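Local coordinates for protein ornithine cyclodeaminase (Methanococcus maripaludis S2, PDB 3C2Q) that catalyses the conversion of L-ornithine to L-proline with release of ammonia, using NAD(+) as cofactor, at residues 145-150 with 175-180; 298-303 with 321-326. All coordinates share one frame; numbering follows the deposited sequence.

Both contacts are buried and both belong to the Rossmann-fold region, yet they join different elements. Contact 1 sets helix 145-148 against helix 171-183 without a hydrogen bond between the segments: Ile-147 packs on the backbone and side chains of helix 171-183, and two histidine rings meet. Contact 2 joins strands 298-303 and 321-324, neighbours at one end of the six-stranded parallel sheet, mainly through backbone hydrogen bonds. It buries about twice the surface of contact 1. Their centres lie about 19 Å apart, and they touch where Thr-149 CB packs against Asp-326 OD1 at 4.2 Å. Each also reaches the second subunit. Residues that probably bind NAD(+) lie in contact 2 and beside contact 1.

Contact 1 (145-150 with 175-180); sequences AIIHTG and THDIES
His-148 and His-176 each hold CG anti to the carbonyl carbon (chi1 -52° and -66°), and their rings meet edge to face. The edge is that of His-148. His-148 CE1 comes over one face of the His-176 ring, off-centre toward the rim, 3.6 Å from His-176 CD2. The ring planes stand at 70°. Ile-147 packs on helix 171-183 at His-176 and Asp-177. Ile-147 CG2, anti to the backbone N, rests 3.5 Å from His-176 O. On the other branch, Ile-147 CD1 packs on Asp-177 CB at 4.0 Å.

Each ring also has a hydrogen bond that holds its rotation: His-176 within its own helix, His-148 from ND1 to Ser-186 OG of strand 185-186. His-176 ND1 donates to Glu-179 OE1 at 2.9 Å, with the acceptor in the ring plane. Glu-179 is itself held by Thr-185, Leu-187 and Gly-188. An alanine in place of His-176 would probably open a gap beside the His-148 edge and leave Glu-179 OE1 without its imidazole mate.

His-176 also lies close to Ala-172, which probably binds NAD(+). The contact thus joins aromatic packing to a His-carboxylate hydrogen bond: ND1 of His-176 is bonded to Glu-179, the ring's rotation is fixed, and one face takes the His-148 edge.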
loop_
_atom_site.group_PDB
_atom_site.type_symbol
_atom_site.label_atom_id
_atom_site.label_comp_id
_atom_site.label_asym_id
_atom_site.label_seq_id
_atom_site.Cartn_x
_atom_site.Cartn_y
_atom_site.Cartn_z
ATOM N N ALA B 145 -1.558 -10.522 13.158
ATOM C CA ALA B 145 -2.161 -9.189 13.235
ATOM C C ALA B 145 -3.553 -9.181 13.827
ATOM O O ALA B 145 -4.010 -8.149 14.347
ATOM C CB ALA B 145 -2.166 -8.471 11.846
ATOM N N ILE B 146 -4.248 -10.315 13.743
ATOM C CA ILE B 146 -5.538 -10.469 14.400
ATOM C C ILE B 146 -5.357 -10.093 15.859
ATOM O O ILE B 146 -6.187 -9.379 16.422
ATOM C CB ILE B 146 -6.064 -11.932 14.323
ATOM C CG1 ILE B 146 -6.473 -12.282 12.877
ATOM C CG2 ILE B 146 -7.296 -12.131 15.264
ATOM C CD1 ILE B 146 -6.592 -13.820 12.690
ATOM N N ILE B 147 -4.268 -10.581 16.463
ATOM C CA ILE B 147 -4.021 -10.352 17.893
ATOM C C ILE B 147 -3.499 -8.940 18.137
ATOM O O ILE B 147 -4.004 -8.207 19.017
ATOM C CB ILE B 147 -3.019 -11.398 18.526
ATOM C CG1 ILE B 147 -3.366 -12.830 18.107
ATOM C CG2 ILE B 147 -3.025 -11.270 20.071
ATOM C CD1 ILE B 147 -4.871 -13.250 18.370
ATOM N N HIS B 148 -2.510 -8.534 17.335
ATOM C CA HIS B 148 -1.925 -7.205 17.507
ATOM C C HIS B 148 -2.934 -6.093 17.409
ATOM O O HIS B 148 -2.780 -5.084 18.088
ATOM C CB HIS B 148 -0.814 -6.919 16.469
ATOM C CG HIS B 148 0.237 -7.975 16.399
ATOM N ND1 HIS B 148 0.618 -8.738 17.492
ATOM C CD2 HIS B 148 0.970 -8.418 15.349
ATOM C CE1 HIS B 148 1.546 -9.598 17.117
ATOM N NE2 HIS B 148 1.793 -9.415 15.824
ATOM N N THR B 149 -3.951 -6.267 16.567
ATOM C CA THR B 149 -4.960 -5.205 16.336
ATOM C C THR B 149 -6.179 -5.283 17.268
ATOM O O THR B 149 -7.121 -4.495 17.123
ATOM C CB THR B 149 -5.476 -5.231 14.875
ATOM O OG1 THR B 149 -6.103 -6.485 14.623
ATOM C CG2 THR B 149 -4.360 -5.025 13.898
ATOM N N GLY B 150 -6.156 -6.213 18.222
ATOM C CA GLY B 150 -7.240 -6.310 19.226
ATOM C C GLY B 150 -8.431 -7.106 18.745
ATOM O O GLY B 150 -9.498 -7.045 19.360
ATOM N N THR B 175 0.906 -18.245 19.442
ATOM C CA THR B 175 1.711 -17.809 20.581
ATOM C C THR B 175 1.372 -16.390 21.043
ATOM O O THR B 175 1.443 -16.119 22.238
ATOM C CB THR B 175 3.251 -17.962 20.377
ATOM O OG1 THR B 175 3.688 -17.128 19.277
ATOM C CG2 THR B 175 3.610 -19.440 20.113
ATOM N N HIS B 176 0.993 -15.494 20.119
ATOM C CA HIS B 176 0.491 -14.172 20.554
ATOM C C HIS B 176 -0.888 -14.206 21.177
ATOM O O HIS B 176 -1.150 -13.428 22.102
ATOM C CB HIS B 176 0.591 -13.085 19.459
ATOM C CG HIS B 176 2.016 -12.735 19.099
ATOM N ND1 HIS B 176 2.902 -12.174 20.001
ATOM C CD2 HIS B 176 2.700 -12.870 17.937
ATOM C CE1 HIS B 176 4.066 -11.971 19.405
ATOM N NE2 HIS B 176 3.975 -12.408 18.159
ATOM N N ASP B 177 -1.762 -15.075 20.669
ATOM C CA ASP B 177 -3.051 -15.335 21.324
ATOM C C ASP B 177 -2.778 -15.755 22.788
ATOM O O ASP B 177 -3.391 -15.250 23.739
ATOM C CB ASP B 177 -3.831 -16.427 20.587
ATOM C CG ASP B 177 -5.090 -16.898 21.356
ATOM O OD1 ASP B 177 -6.044 -16.100 21.589
ATOM O OD2 ASP B 177 -5.134 -18.102 21.698
ATOM N N ILE B 178 -1.814 -16.651 22.960
ATOM C CA ILE B 178 -1.510 -17.175 24.289
ATOM C C ILE B 178 -0.828 -16.133 25.166
ATOM O O ILE B 178 -1.160 -16.013 26.353
ATOM C CB ILE B 178 -0.723 -18.515 24.170
ATOM C CG1 ILE B 178 -1.698 -19.583 23.664
ATOM C CG2 ILE B 178 -0.087 -18.891 25.569
ATOM C CD1 ILE B 178 -1.056 -20.841 23.053
ATOM N N GLU B 179 0.089 -15.351 24.590
ATOM C CA GLU B 179 0.629 -14.162 25.253
ATOM C C GLU B 179 -0.464 -13.268 25.803
ATOM O O GLU B 179 -0.346 -12.753 26.943
ATOM C CB GLU B 179 1.507 -13.315 24.315
ATOM C CG GLU B 179 2.257 -12.216 25.016
ATOM C CD GLU B 179 2.796 -11.136 24.060
ATOM O OE1 GLU B 179 2.954 -11.406 22.835
ATOM O OE2 GLU B 179 3.064 -10.004 24.520
ATOM N N SER B 180 -1.508 -13.036 25.001
ATOM C CA SER B 180 -2.536 -12.110 25.454
ATOM C C SER B 180 -3.380 -12.775 26.547
ATOM O O SER B 180 -3.797 -12.104 27.485
ATOM C CB SER B 180 -3.394 -11.542 24.293
ATOM O OG SER B 180 -4.123 -12.581 23.685
#

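Contact 2 (298-303 with 321-326); sequences KTVCVD and IGVVTD
Ile-321 opens a ladder of five backbone hydrogen bonds with strand 298-303. Ile-321 N donates to Thr-299 O at 2.9 Å, and Ile-321 O accepts from Cys-301 N at 2.9 Å. Val-323 repeats the pattern. Val-323 N reaches Cys-301 O at 2.8 Å, and Val-323 O takes Asp-303 N at 3.1 Å. The last bond, Thr-325 N to Asp-303 O, is 2.9 Å long but bent to 145°, with the donor above the carbonyl plane. CA-H groups add to the ladder, as at Val-324 CA to Asp-303 O, 3.2 Å.

Apolar groups pack along one face. Val-300 CG1 meets Val-323 CG2, and Val-302 CG1 lies beside Thr-325 CG2 at 3.6 Å. That methyl sits between the backbone N and carbonyl carbon of Thr-325, while OG1 is anti to the N. The Asp-303 carboxylate is held by Gln-305 N and Ser-281 OG, and Lys-298 NZ forms a salt bridge with Glu-122. Asp-326 OD2 forms a salt bridge with Lys-112 NZ and a hydrogen bond with Thr-325 OG1, both of the second subunit, and the Thr-325 bond is reciprocal. Asp-303 and Asp-326 probably take part in binding NAD(+).

The strands belong to a beta-alpha-beta unit through helix 306-314, which covers Cys-301. Helix 112-133 packs on Val-300 and Val-323 of the other face, and strand 276-280 flanks 298-303.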
loop_
_atom_site.group_PDB
_atom_site.type_symbol
_atom_site.label_atom_id
_atom_site.label_comp_id
_atom_site.label_asym_id
_atom_site.label_seq_id
_atom_site.Cartn_x
_atom_site.Cartn_y
_atom_site.Cartn_z
ATOM N N LYS B 298 -16.864 -20.669 -0.815
ATOM C CA LYS B 298 -16.917 -19.218 -0.627
ATOM C C LYS B 298 -15.602 -18.747 0.076
ATOM O O LYS B 298 -15.204 -19.250 1.120
ATOM C CB LYS B 298 -18.194 -18.865 0.159
ATOM C CG LYS B 298 -18.352 -17.405 0.555
ATOM C CD LYS B 298 -19.237 -16.628 -0.464
ATOM C CE LYS B 298 -18.818 -15.177 -0.547
ATOM N NZ LYS B 298 -20.007 -14.276 -0.360
ATOM N N THR B 299 -14.922 -17.790 -0.530
ATOM C CA THR B 299 -13.589 -17.402 -0.086
ATOM C C THR B 299 -13.618 -15.899 0.173
ATOM O O THR B 299 -13.983 -15.134 -0.714
ATOM C CB THR B 299 -12.596 -17.693 -1.206
ATOM O OG1 THR B 299 -12.714 -19.077 -1.552
ATOM C CG2 THR B 299 -11.166 -17.417 -0.769
ATOM N N VAL B 300 -13.255 -15.495 1.384
ATOM C CA VAL B 300 -13.237 -14.065 1.766
ATOM C C VAL B 300 -11.835 -13.741 2.276
ATOM O O VAL B 300 -11.310 -14.425 3.163
ATOM C CB VAL B 300 -14.282 -13.739 2.872
ATOM C CG1 VAL B 300 -14.226 -12.219 3.262
ATOM C CG2 VAL B 300 -15.680 -14.083 2.400
ATOM N N CYS B 301 -11.204 -12.742 1.676
ATOM C CA CYS B 301 -9.846 -12.390 2.073
ATOM C C CYS B 301 -9.838 -10.956 2.603
ATOM O O CYS B 301 -10.131 -9.993 1.873
ATOM C CB CYS B 301 -8.882 -12.522 0.888
ATOM S SG CYS B 301 -7.148 -12.117 1.332
ATOM N N VAL B 302 -9.554 -10.853 3.884
ATOM C CA VAL B 302 -9.573 -9.593 4.636
ATOM C C VAL B 302 -8.141 -9.175 4.945
ATOM O O VAL B 302 -7.391 -9.924 5.608
ATOM C CB VAL B 302 -10.307 -9.753 5.984
ATOM C CG1 VAL B 302 -10.502 -8.349 6.613
ATOM C CG2 VAL B 302 -11.724 -10.398 5.790
ATOM N N ASP B 303 -7.732 -7.996 4.465
ATOM C CA ASP B 303 -6.418 -7.504 4.864
ATOM C C ASP B 303 -6.411 -5.999 4.746
ATOM O O ASP B 303 -7.194 -5.445 3.972
ATOM C CB ASP B 303 -5.247 -8.090 4.033
ATOM C CG ASP B 303 -3.849 -7.783 4.724
ATOM O OD1 ASP B 303 -3.737 -7.761 5.981
ATOM O OD2 ASP B 303 -2.921 -7.367 4.071
ATOM N N ILE B 321 -13.395 -12.941 -2.487
ATOM C CA ILE B 321 -14.039 -11.633 -2.280
ATOM C C ILE B 321 -13.060 -10.857 -1.402
ATOM O O ILE B 321 -12.784 -11.270 -0.285
ATOM C CB ILE B 321 -15.373 -11.831 -1.535
ATOM C CG1 ILE B 321 -16.305 -12.776 -2.329
ATOM C CG2 ILE B 321 -16.043 -10.473 -1.192
ATOM C CD1 ILE B 321 -16.658 -12.263 -3.702
ATOM N N GLY B 322 -12.517 -9.750 -1.880
ATOM C CA GLY B 322 -11.531 -9.069 -1.059
ATOM C C GLY B 322 -12.225 -8.025 -0.216
ATOM O O GLY B 322 -13.134 -7.332 -0.694
ATOM N N VAL B 323 -11.828 -7.923 1.047
ATOM C CA VAL B 323 -12.321 -6.857 1.937
ATOM C C VAL B 323 -11.041 -6.144 2.429
ATOM O O VAL B 323 -10.312 -6.678 3.290
ATOM C CB VAL B 323 -13.122 -7.406 3.136
ATOM C CG1 VAL B 323 -13.625 -6.228 4.023
ATOM C CG2 VAL B 323 -14.354 -8.247 2.651
ATOM N N VAL B 324 -10.756 -4.973 1.868
ATOM C CA VAL B 324 -9.527 -4.222 2.242
ATOM C C VAL B 324 -9.909 -3.323 3.440
ATOM O O VAL B 324 -10.571 -2.279 3.295
ATOM C CB VAL B 324 -8.930 -3.468 1.084
ATOM C CG1 VAL B 324 -7.592 -2.725 1.478
ATOM C CG2 VAL B 324 -8.658 -4.460 -0.125
ATOM N N THR B 325 -9.512 -3.767 4.634
ATOM C CA THR B 325 -9.980 -3.082 5.833
ATOM C C THR B 325 -9.076 -3.436 7.001
ATOM O O THR B 325 -8.164 -4.251 6.869
ATOM C CB THR B 325 -11.461 -3.452 6.160
ATOM O OG1 THR B 325 -11.958 -2.613 7.213
ATOM C CG2 THR B 325 -11.567 -4.892 6.615
ATOM N N ASP B 326 -9.342 -2.833 8.158
ATOM C CA ASP B 326 -8.581 -3.099 9.373
ATOM C C ASP B 326 -9.175 -4.369 9.980
ATOM O O ASP B 326 -10.345 -4.392 10.346
ATOM C CB ASP B 326 -8.737 -1.891 10.293
ATOM C CG ASP B 326 -7.946 -2.014 11.582
ATOM O OD1 ASP B 326 -7.901 -3.098 12.194
ATOM O OD2 ASP B 326 -7.413 -0.994 12.025
#